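PDB 5XYV: rhino from Drosophila melanogaster, which probably helps specify germline piRNA clusters on chromatin, its chromoshadow domain binding the N-terminal domain of Deadlock. Local coordinates for residues L12-I17 with E49-Q54. Sequence-based numbering, arbitrary orientation.
Sequences LDLDKI and EAYPLQ
Leu14 N donates to Tyr51 OH across 3.1 Å, with 154° at the hydrogen, tying strand 14-23 to the residue at the N-cap position of helix 52-61. In this chromoshadow fold it joins the three-stranded antiparallel sheet to the helix that follows it. The same two residues also meet through a CH-pi contact: Leu14 CB lies 3.5 Å from the Tyr51 ring centroid, only 17° off the ring normal, so it sits over the face. The first torsion of Leu14 (chi1 -172°) turns its side chain to the ring, and the second, with CD2 anti to CA, carries CD2 to within 3.5 Å of Tyr51 CG. An alanine in place of Tyr51 would probably leave Leu14 N without this acceptor and open a gap beside the leucine side chain. Gln54 runs past Leu14 in the opposite direction. Its OE1 and Asp15 O, both acceptors, are 3.6 Å apart, and a water 2.6 Å from Gln54 OE1 and 3.2 Å from Asp15 O is placed to donate to either, though further acceptors compete for its protons. Asp15 and Lys16 form a classic beta bulge opposite Thr32. Pro52 packs on Pro52 of the second subunit, while Ile17 CD1 lies 4.2 Å from Gln54 O.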
# COMPACT_ATOMS: atom_id res chain seq x y z
N LEU B 12 3.60 -23.00 -6.54
CA LEU B 12 3.64 -23.10 -5.08
C LEU B 12 2.80 -22.03 -4.39
O LEU B 12 2.37 -21.06 -5.02
CB LEU B 12 5.07 -23.02 -4.56
CG LEU B 12 6.11 -23.90 -5.24
CD1 LEU B 12 7.51 -23.48 -4.80
CD2 LEU B 12 5.85 -25.35 -4.90
N ASP B 13 2.56 -22.22 -3.10
CA ASP B 13 1.81 -21.26 -2.31
C ASP B 13 2.71 -20.15 -1.76
O ASP B 13 3.84 -20.41 -1.31
CB ASP B 13 1.09 -21.97 -1.17
CG ASP B 13 -0.14 -22.72 -1.63
OD1 ASP B 13 -0.71 -22.34 -2.68
OD2 ASP B 13 -0.52 -23.69 -0.95
N LEU B 14 2.20 -18.92 -1.80
CA LEU B 14 2.95 -17.75 -1.34
C LEU B 14 3.39 -17.93 0.12
O LEU B 14 2.60 -18.33 0.97
CB LEU B 14 2.10 -16.49 -1.48
CG LEU B 14 2.76 -15.13 -1.22
CD1 LEU B 14 3.85 -14.86 -2.22
CD2 LEU B 14 1.72 -14.02 -1.27
N ASP B 15 4.67 -17.65 0.40
CA ASP B 15 5.16 -17.77 1.76
C ASP B 15 5.15 -16.38 2.38
O ASP B 15 4.16 -15.99 3.03
CB ASP B 15 6.57 -18.37 1.80
CG ASP B 15 6.93 -18.93 3.17
OD1 ASP B 15 6.00 -19.28 3.93
OD2 ASP B 15 8.14 -19.01 3.47
N LYS B 16 6.23 -15.63 2.17
CA LYS B 16 6.37 -14.25 2.66
C LYS B 16 6.50 -13.24 1.49
O LYS B 16 7.00 -13.59 0.41
CB LYS B 16 7.58 -14.13 3.61
CG LYS B 16 7.64 -15.13 4.79
CD LYS B 16 6.26 -15.53 5.28
CE LYS B 16 6.22 -16.86 6.11
NZ LYS B 16 6.61 -16.72 7.58
N ILE B 17 6.05 -12.00 1.71
CA ILE B 17 6.41 -10.87 0.85
C ILE B 17 7.51 -10.10 1.55
O ILE B 17 7.26 -9.52 2.61
CB ILE B 17 5.23 -9.91 0.59
CG1 ILE B 17 4.03 -10.66 0.01
CG2 ILE B 17 5.68 -8.72 -0.29
CD1 ILE B 17 2.92 -9.76 -0.53
N GLU B 49 -5.19 -11.35 -7.04
CA GLU B 49 -6.44 -12.07 -6.89
C GLU B 49 -6.30 -13.36 -6.10
O GLU B 49 -7.26 -13.86 -5.53
CB GLU B 49 -7.04 -12.35 -8.27
CG GLU B 49 -7.20 -11.08 -9.12
CD GLU B 49 -8.13 -11.28 -10.30
OE1 GLU B 49 -7.82 -12.08 -11.20
OE2 GLU B 49 -9.21 -10.66 -10.29
N ALA B 50 -5.09 -13.90 -6.09
CA ALA B 50 -4.80 -15.11 -5.31
C ALA B 50 -4.51 -14.79 -3.87
O ALA B 50 -4.88 -15.55 -2.97
CB ALA B 50 -3.60 -15.87 -5.94
N TYR B 51 -3.84 -13.66 -3.62
CA TYR B 51 -3.41 -13.34 -2.25
C TYR B 51 -3.74 -11.95 -1.74
O TYR B 51 -2.88 -11.30 -1.16
CB TYR B 51 -1.89 -13.54 -2.13
CG TYR B 51 -1.42 -14.91 -2.56
CD1 TYR B 51 -1.53 -15.99 -1.70
CD2 TYR B 51 -0.88 -15.12 -3.82
CE1 TYR B 51 -1.12 -17.25 -2.08
CE2 TYR B 51 -0.47 -16.37 -4.21
CZ TYR B 51 -0.59 -17.43 -3.34
OH TYR B 51 -0.17 -18.68 -3.72
N PRO B 52 -4.99 -11.49 -1.93
CA PRO B 52 -5.23 -10.07 -1.64
C PRO B 52 -4.97 -9.67 -0.19
O PRO B 52 -4.35 -8.63 0.02
CB PRO B 52 -6.72 -9.88 -2.00
CG PRO B 52 -7.31 -11.25 -2.00
CD PRO B 52 -6.22 -12.20 -2.34
N LEU B 53 -5.37 -10.48 0.78
CA LEU B 53 -5.21 -10.07 2.18
C LEU B 53 -3.76 -10.11 2.64
O LEU B 53 -3.37 -9.35 3.53
CB LEU B 53 -6.06 -10.93 3.11
CG LEU B 53 -7.58 -10.76 3.05
CD1 LEU B 53 -8.24 -11.79 3.95
CD2 LEU B 53 -7.95 -9.36 3.49
N GLN B 54 -2.96 -11.00 2.05
CA GLN B 54 -1.55 -11.02 2.40
C GLN B 54 -0.84 -9.78 1.86
O GLN B 54 0.04 -9.23 2.51
CB GLN B 54 -0.89 -12.30 1.89
CG GLN B 54 -1.10 -13.47 2.81
CD GLN B 54 -0.46 -14.74 2.31
OE1 GLN B 54 0.76 -14.89 2.34
NE2 GLN B 54 -1.29 -15.69 1.88
O HOH W 1 1.16 -17.08 3.61